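Local coordinates for RNA-binding protein with serine-rich domain 1 (Homo sapiens, PDB 4A8X) that serves as an auxiliary component of the exon junction complex deposited on spliced mRNAs, here represented by its RNA recognition motif domain, at residues A[23-26]-A[27-30]; A[11-14]-A[15-18]. All blocks are in the same frame, centred on the assembly; numbering follows the deposited sequence.

Contact 1 of 2, residues A[23-26]-A[27-30]; sequences EIFS and TYGK
The carbonyl oxygen I24 O is gripped twice by one residue, T27. The hydroxyl T27 OG1 donates to I24 O at 2.7 Å. The amide T27 N adds a longer, bent bond to I24 O at 3.2 Å. Both donors come from the same face of the carbonyl plane, the hydroxyl tilted 30° from it and the amide further above. The hydroxyl reaches back because OG1 stands beside T27's own backbone N (chi1 -56°), which turns it toward the helix. The next two amides continue the pattern. Y28 N makes a fairly straight bond to F25 O at 2.9 Å. G29 N bonds S26 O at 3.3 Å and closes a type I beta turn from S26 to G29.

These bonds lie at the C-terminal end of helix 18-26, the first of the RRM fold, where the chain turns toward strand 31-39. G29 has positive phi, and a CB there would collide with Y28 O. S26 OG bonds M22 O one turn back in the helix. A water also donates to S26 OG at 2.7 Å, and reaches G29 O weakly.

The Y28 ring lies obliquely beside the F25 ring, with Y28 CD2 4.3 Å from F25 CD1. One face of the Y28 ring carries T27 CB, 3.8 Å above its plane and toward the rim. The ring also meets H66, and packs on A63 and M67 of helix 57-67. An alanine in place of Y28 is likely to leave a gap beside F25 CD1 and against A63 and M67, and to take from H66 the ring it meets. E23, I24, T27 and Y28 all touch the chain of another protein, whose backbone hydrogen-bonds both carboxylate oxygens of E23.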
# COMPACT_ATOMS: atom_id res chain seq x y z
N GLU A 23 -6.08 13.79 -6.50
CA GLU A 23 -7.47 13.46 -6.19
C GLU A 23 -7.80 13.64 -4.69
O GLU A 23 -8.82 14.25 -4.32
CB GLU A 23 -7.78 12.03 -6.65
CG GLU A 23 -9.17 11.59 -6.36
CD GLU A 23 -9.47 10.18 -6.83
OE1 GLU A 23 -8.68 9.60 -7.59
OE2 GLU A 23 -10.52 9.68 -6.44
N ILE A 24 -6.93 13.14 -3.81
CA ILE A 24 -7.23 13.17 -2.40
C ILE A 24 -7.19 14.61 -1.85
O ILE A 24 -8.09 15.04 -1.13
CB ILE A 24 -6.21 12.25 -1.63
CG1 ILE A 24 -6.54 10.77 -1.89
CG2 ILE A 24 -6.22 12.56 -0.16
CD1 ILE A 24 -5.41 9.81 -1.46
N PHE A 25 -6.15 15.36 -2.16
CA PHE A 25 -5.95 16.65 -1.52
C PHE A 25 -6.78 17.77 -2.16
O PHE A 25 -7.02 18.83 -1.56
CB PHE A 25 -4.45 16.94 -1.46
CG PHE A 25 -3.80 16.20 -0.32
CD1 PHE A 25 -3.80 16.75 0.93
CD2 PHE A 25 -3.30 14.92 -0.50
CE1 PHE A 25 -3.26 16.04 2.03
CE2 PHE A 25 -2.77 14.20 0.58
CZ PHE A 25 -2.76 14.79 1.85
N SER A 26 -7.26 17.50 -3.36
CA SER A 26 -8.19 18.42 -4.02
C SER A 26 -9.48 18.50 -3.22
O SER A 26 -10.23 19.48 -3.32
CB SER A 26 -8.46 17.99 -5.45
OG SER A 26 -7.37 18.35 -6.29
N THR A 27 -9.75 17.47 -2.42
CA THR A 27 -10.83 17.51 -1.44
C THR A 27 -10.78 18.81 -0.61
O THR A 27 -11.82 19.28 -0.14
CB THR A 27 -10.78 16.29 -0.43
OG1 THR A 27 -10.81 15.06 -1.16
CG2 THR A 27 -12.00 16.29 0.52
N TYR A 28 -9.58 19.36 -0.39
CA TYR A 28 -9.40 20.43 0.60
C TYR A 28 -9.19 21.81 -0.03
O TYR A 28 -9.13 22.81 0.68
CB TYR A 28 -8.29 20.07 1.63
CG TYR A 28 -8.60 18.76 2.29
CD1 TYR A 28 -9.62 18.66 3.20
CD2 TYR A 28 -7.92 17.58 1.94
CE1 TYR A 28 -9.98 17.46 3.79
CE2 TYR A 28 -8.29 16.36 2.51
CZ TYR A 28 -9.30 16.31 3.45
OH TYR A 28 -9.68 15.12 4.03
N GLY A 29 -9.08 21.87 -1.36
CA GLY A 29 -8.90 23.15 -2.01
C GLY A 29 -8.31 22.98 -3.39
O GLY A 29 -8.08 21.87 -3.83
N LYS A 30 -8.08 24.10 -4.05
CA LYS A 30 -7.51 24.12 -5.38
C LYS A 30 -5.99 23.99 -5.31
O LYS A 30 -5.33 24.80 -4.67
CB LYS A 30 -7.82 25.44 -6.07
CG LYS A 30 -7.49 25.45 -7.53
CD LYS A 30 -8.44 24.57 -8.32
CE LYS A 30 -8.04 24.49 -9.80
NZ LYS A 30 -9.00 23.68 -10.63
O HOH W 1 -7.32 20.95 -6.98

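Contact 2 of 2, residues A[11-14]-A[15-18]; sequences RLTR and NVTK
This is a local turn contact in the loop that leads from strand 6-10 to helix 18-26 of the RRM. A type I beta turn runs from T13 to V16, closed by V16 N bonding T13 O at 3.1 Å. The bond is nearly straight at the hydrogen (163°). A water bridges the same ends, donating to T13 O at 2.7 Å and to V16 O at 2.6 Å.

The T13 side chain adds an ST turn. T13 OG1 sits between its own backbone N and carbonyl carbon (chi1 81°), where it accepts a bent bond from N15 N at 3.2 Å. T13 OG1 also lies 3.6 Å from V16 CG2, and the T13 and V16 side chains cross at about a right angle. T13 OG1 and N15 ND2 both bond D73 OD2, so one carboxylate oxygen links both halves of the turn. N15 ND2 also reaches the backbone of another protein chain.

On the apolar side, L12 CD2 meets V16 CG1 at 4.2 Å. L12 and V16 both pack on I21 of helix 18-26 and I72 of strand 71-72, while L12 also touches I77 of strand 75-82 and M36 of strand 31-39.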
# COMPACT_ATOMS: atom_id res chain seq x y z
N ARG A 11 5.24 9.70 4.49
CA ARG A 11 4.85 8.31 4.74
C ARG A 11 3.87 7.75 3.68
O ARG A 11 2.98 6.98 3.99
CB ARG A 11 4.26 8.17 6.15
CG ARG A 11 5.24 8.43 7.31
CD ARG A 11 6.30 7.30 7.47
NE ARG A 11 5.71 5.98 7.79
CZ ARG A 11 6.27 4.80 7.50
NH1 ARG A 11 7.44 4.73 6.88
NH2 ARG A 11 5.64 3.67 7.82
N LEU A 12 4.05 8.15 2.44
CA LEU A 12 3.23 7.65 1.36
C LEU A 12 3.73 6.26 1.02
O LEU A 12 4.94 6.07 0.84
CB LEU A 12 3.36 8.57 0.14
CG LEU A 12 2.80 10.00 0.29
CD1 LEU A 12 2.94 10.84 -1.01
CD2 LEU A 12 1.31 9.96 0.70
N THR A 13 2.83 5.27 0.93
CA THR A 13 3.24 3.96 0.47
C THR A 13 3.73 3.96 -0.97
O THR A 13 3.47 4.90 -1.74
CB THR A 13 2.17 2.88 0.63
OG1 THR A 13 1.26 2.97 -0.44
CG2 THR A 13 1.45 2.99 1.98
N ARG A 14 4.44 2.88 -1.34
CA ARG A 14 4.90 2.68 -2.71
C ARG A 14 3.77 2.48 -3.73
O ARG A 14 4.00 2.49 -4.93
CB ARG A 14 5.89 1.50 -2.71
CG ARG A 14 6.53 1.11 -4.03
CD ARG A 14 7.84 0.37 -3.71
NE ARG A 14 8.84 1.30 -3.17
CZ ARG A 14 9.94 0.93 -2.53
NH1 ARG A 14 10.22 -0.35 -2.32
NH2 ARG A 14 10.77 1.86 -2.09
N ASN A 15 2.53 2.25 -3.28
CA ASN A 15 1.40 2.21 -4.21
C ASN A 15 0.88 3.62 -4.60
O ASN A 15 0.14 3.76 -5.58
CB ASN A 15 0.18 1.47 -3.58
CG ASN A 15 0.36 -0.01 -3.46
OD1 ASN A 15 0.95 -0.67 -4.33
ND2 ASN A 15 -0.16 -0.57 -2.38
N VAL A 16 1.22 4.65 -3.82
CA VAL A 16 0.56 5.97 -4.02
C VAL A 16 1.16 6.74 -5.21
O VAL A 16 2.37 6.96 -5.26
CB VAL A 16 0.65 6.85 -2.72
CG1 VAL A 16 0.02 8.24 -2.95
CG2 VAL A 16 -0.02 6.13 -1.55
N THR A 17 0.29 7.13 -6.15
CA THR A 17 0.67 7.87 -7.36
C THR A 17 0.45 9.36 -7.18
O THR A 17 -0.28 9.79 -6.29
CB THR A 17 -0.15 7.44 -8.58
OG1 THR A 17 -1.55 7.76 -8.40
CG2 THR A 17 0.00 5.92 -8.85
N LYS A 18 1.08 10.15 -8.05
CA LYS A 18 0.87 11.59 -8.08
C LYS A 18 -0.61 11.91 -8.30
O LYS A 18 -1.10 12.84 -7.70
CB LYS A 18 1.74 12.27 -9.18
O HOH W 2 4.43 6.36 -3.75

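How the contacts relate
From the N terminus, strand 6-10 runs into contact 2, which closes the turn before helix 18-26. T17 then caps the start of that helix. Contact 1 follows at its far end, where the chain turns toward strand 31-39. The two contacts are in series and neither nest nor cross. The centres of contact 1 and contact 2 lie about 16 Å apart, and the nearest atoms of contact 1 and contact 2 are about 5 Å apart without touching. They thus bracket the helix in the first beta-alpha-beta unit of the RRM. I72 of strand 71-72 touches residues of both contacts, among them I24 and F25 of contact 1. Contact 1 adds helix 57-67, and contact 2 adds strand 75-82.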